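Chemotaxis protein motB (Helicobacter pylori, PDB 3CYP) probably forms, with MotA, the stator of the flagellar motor, its periplasmic C-terminal domain serving as the likely anchor to the peptidoglycan cell wall. Local coordinates at residues V72-G77 and N81-S86. Sequence-based numbering, arbitrary orientation.
Sequences VLIQYG and NQLSFS
Leu-83, at the start of strand 83-87, pushes its forked end between Leu-73 and Ile-74 on the last turn of helix 58-75, and each methyl makes its closest approach to a different neighbour. Leu-83 CD1 lies against the flank of Ile-74, 3.4 Å from Ile-74 CG1, tighter than ordinary van der Waals packing; the two side chains run past one another in opposite directions. The other branch, Leu-83 CD2, meets Leu-73 CD1 at an ordinary van der Waals distance of 4.0 Å, with the two leucines set at a slant. In Ile-74, CG1 is turned away from the carbonyl carbon (chi1 -69°), which carries the ethyl arm to Leu-83 although the CB bond does not aim at the strand. No hydrogen bond joins the segments. The Leu-73 side is the buried one, closed by Ile-23 of helix 17-30, Val-41 of strand 38-44 and Val-78. Ile-74 stays partly exposed and also packs on Tyr-67 of the second subunit, while Gln-75 and Gly-77, just beyond, are exposed to solvent. There the helix ends in a Schellman motif: Val-78 N bonds to Leu-73 O and Gly-77 N to Ile-74 O (2.9 Å), with Gly-77, at positive phi, as the C-prime residue. A short connection then leads into the strand, making this the helix-to-strand return of the beta-alpha-beta unit 38-44, 58-75, 83-87 in an OmpA-like domain.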
ATOM      1  N   VAL B  72       1.023   9.565   3.934  1.00 12.18           N
ATOM      2  CA  VAL B  72       0.797  11.009   3.980  1.00 12.81           C
ATOM      3  C   VAL B  72      -0.284  11.476   3.039  1.00 11.87           C
ATOM      4  O   VAL B  72      -1.178  12.239   3.415  1.00 11.75           O
ATOM      5  CB  VAL B  72       2.071  11.823   3.800  1.00 12.80           C
ATOM      6  CG1 VAL B  72       1.726  13.325   3.827  1.00 14.28           C
ATOM      7  CG2 VAL B  72       3.041  11.482   4.937  1.00 13.99           C
ATOM      8  N   LEU B  73      -0.289  10.944   1.812  1.00 11.44           N
ATOM      9  CA  LEU B  73      -1.375  11.279   0.903  1.00 11.48           C
ATOM     10  C   LEU B  73      -2.763  10.957   1.514  1.00 11.43           C
ATOM     11  O   LEU B  73      -3.761  11.679   1.341  1.00 12.47           O
ATOM     12  CB  LEU B  73      -1.265  10.545  -0.454  1.00 12.05           C
ATOM     13  CG  LEU B  73      -0.082  11.024  -1.309  1.00 11.55           C
ATOM     14  CD1 LEU B  73       0.258  10.041  -2.436  1.00 14.07           C
ATOM     15  CD2 LEU B  73      -0.341  12.439  -1.826  1.00 13.34           C
ATOM     16  N   ILE B  74      -2.849   9.810   2.155  1.00 11.80           N
ATOM     17  CA  ILE B  74      -4.094   9.382   2.776  1.00 13.39           C
ATOM     18  C   ILE B  74      -4.462  10.278   3.965  1.00 13.27           C
ATOM     19  O   ILE B  74      -5.610  10.661   4.130  1.00 13.88           O
ATOM     20  CB  ILE B  74      -4.021   7.893   3.180  1.00 14.10           C
ATOM     21  CG1 ILE B  74      -3.985   7.042   1.913  1.00 14.75           C
ATOM     22  CG2 ILE B  74      -5.203   7.485   4.116  1.00 14.02           C
ATOM     23  CD1 ILE B  74      -3.523   5.565   2.147  1.00 14.79           C
ATOM     24  N   GLN B  75      -3.475  10.648   4.746  1.00 13.92           N
ATOM     25  CA  GLN B  75      -3.705  11.668   5.782  1.00 14.77           C
ATOM     26  C   GLN B  75      -4.316  12.961   5.253  1.00 15.16           C
ATOM     27  O   GLN B  75      -5.092  13.611   5.930  1.00 15.19           O
ATOM     28  CB  GLN B  75      -2.401  12.008   6.515  1.00 15.34           C
ATOM     29  CG  GLN B  75      -1.890  10.896   7.390  1.00 16.48           C
ATOM     30  CD  GLN B  75      -0.651  11.306   8.152  1.00 17.73           C
ATOM     31  OE1 GLN B  75       0.426  11.413   7.583  1.00 16.67           O
ATOM     32  NE2 GLN B  75      -0.812  11.601   9.466  1.00 19.64           N
ATOM     33  N   TYR B  76      -3.880  13.377   4.064  1.00 13.92           N
ATOM     34  CA  TYR B  76      -4.384  14.585   3.425  1.00 14.89           C
ATOM     35  C   TYR B  76      -5.703  14.366   2.646  1.00 15.00           C
ATOM     36  O   TYR B  76      -6.188  15.293   1.960  1.00 16.17           O
ATOM     37  CB  TYR B  76      -3.309  15.149   2.530  1.00 15.65           C
ATOM     38  CG  TYR B  76      -2.151  15.889   3.226  1.00 15.81           C
ATOM     39  CD1 TYR B  76      -0.824  15.551   2.991  1.00 16.17           C
ATOM     40  CD2 TYR B  76      -2.415  16.959   4.064  1.00 18.65           C
ATOM     41  CE1 TYR B  76       0.247  16.285   3.593  1.00 17.57           C
ATOM     42  CE2 TYR B  76      -1.388  17.685   4.640  1.00 18.61           C
ATOM     43  CZ  TYR B  76      -0.070  17.355   4.401  1.00 18.67           C
ATOM     44  OH  TYR B  76       0.926  18.120   5.004  1.00 20.60           O
ATOM     45  N   GLY B  77      -6.277  13.164   2.750  1.00 15.47           N
ATOM     46  CA  GLY B  77      -7.603  12.925   2.279  1.00 14.88           C
ATOM     47  C   GLY B  77      -7.732  12.150   0.986  1.00 15.05           C
ATOM     48  O   GLY B  77      -8.839  11.986   0.501  1.00 15.60           O
ATOM     49  N   ASN B  81      -8.726   3.692  -1.879  1.00 15.22           N
ATOM     50  CA  ASN B  81      -9.104   2.977  -3.104  1.00 15.10           C
ATOM     51  C   ASN B  81      -8.360   3.438  -4.364  1.00 15.97           C
ATOM     52  O   ASN B  81      -8.194   2.622  -5.298  1.00 17.09           O
ATOM     53  CB  ASN B  81     -10.612   3.038  -3.348  1.00 15.31           C
ATOM     54  CG  ASN B  81     -11.055   2.083  -4.434  1.00 16.10           C
ATOM     55  OD1 ASN B  81     -10.814   0.890  -4.319  1.00 19.36           O
ATOM     56  ND2 ASN B  81     -11.676   2.604  -5.488  1.00 19.86           N
ATOM     57  N   GLN B  82      -7.908   4.691  -4.431  1.00 14.35           N
ATOM     58  CA  GLN B  82      -7.228   5.196  -5.591  1.00 15.64           C
ATOM     59  C   GLN B  82      -5.691   5.046  -5.479  1.00 14.98           C
ATOM     60  O   GLN B  82      -4.976   5.422  -6.401  1.00 17.42           O
ATOM     61  CB  GLN B  82      -7.561   6.653  -5.807  1.00 16.95           C
ATOM     62  CG  GLN B  82      -8.881   6.900  -6.532  1.00 17.97           C
ATOM     63  CD  GLN B  82      -9.190   8.359  -6.537  1.00 19.97           C
ATOM     64  OE1 GLN B  82      -9.438   8.947  -5.472  1.00 21.85           O
ATOM     65  NE2 GLN B  82      -9.083   8.980  -7.696  1.00 16.62           N
ATOM     66  N   LEU B  83      -5.212   4.452  -4.382  1.00 14.62           N
ATOM     67  CA  LEU B  83      -3.777   4.395  -4.116  1.00 13.01           C
ATOM     68  C   LEU B  83      -3.180   2.997  -4.060  1.00 12.54           C
ATOM     69  O   LEU B  83      -3.845   2.021  -3.661  1.00 14.22           O
ATOM     70  CB  LEU B  83      -3.463   5.096  -2.791  1.00 12.65           C
ATOM     71  CG  LEU B  83      -3.450   6.604  -2.849  1.00 13.57           C
ATOM     72  CD1 LEU B  83      -3.512   7.135  -1.406  1.00 13.97           C
ATOM     73  CD2 LEU B  83      -2.207   7.135  -3.591  1.00 12.88           C
ATOM     74  N   SER B  84      -1.912   2.907  -4.444  1.00 11.63           N
ATOM     75  CA  SER B  84      -1.064   1.749  -4.219  1.00 11.58           C
ATOM     76  C   SER B  84       0.361   2.261  -4.107  1.00 12.89           C
ATOM     77  O   SER B  84       0.638   3.410  -4.463  1.00 13.19           O
ATOM     78  CB  SER B  84      -1.194   0.778  -5.371  1.00 12.54           C
ATOM     79  OG  SER B  84      -0.747   1.319  -6.575  1.00 12.61           O
ATOM     80  N   PHE B  85       1.251   1.408  -3.616  1.00 12.91           N
ATOM     81  CA  PHE B  85       2.692   1.719  -3.595  1.00 12.84           C
ATOM     82  C   PHE B  85       3.518   0.577  -4.139  1.00 13.20           C
ATOM     83  O   PHE B  85       3.103  -0.610  -4.062  1.00 14.08           O
ATOM     84  CB  PHE B  85       3.169   2.133  -2.208  1.00 13.56           C
ATOM     85  CG  PHE B  85       3.356   0.982  -1.230  1.00 12.21           C
ATOM     86  CD1 PHE B  85       2.257   0.451  -0.536  1.00 15.99           C
ATOM     87  CD2 PHE B  85       4.618   0.421  -1.021  1.00 16.40           C
ATOM     88  CE1 PHE B  85       2.432  -0.587   0.378  1.00 15.83           C
ATOM     89  CE2 PHE B  85       4.775  -0.635  -0.111  1.00 15.56           C
ATOM     90  CZ  PHE B  85       3.673  -1.129   0.573  1.00 13.13           C
ATOM     91  N   SER B  86       4.668   0.923  -4.700  1.00 13.57           N
ATOM     92  CA  SER B  86       5.511  -0.059  -5.331  1.00 14.71           C
ATOM     93  C   SER B  86       6.942   0.260  -5.056  1.00 15.57           C
ATOM     94  O   SER B  86       7.348   1.412  -5.100  1.00 16.38           O
ATOM     95  CB  SER B  86       5.254  -0.145  -6.822  1.00 15.09           C
ATOM     96  OG  SER B  86       3.920  -0.518  -7.117  1.00 15.85           O
TER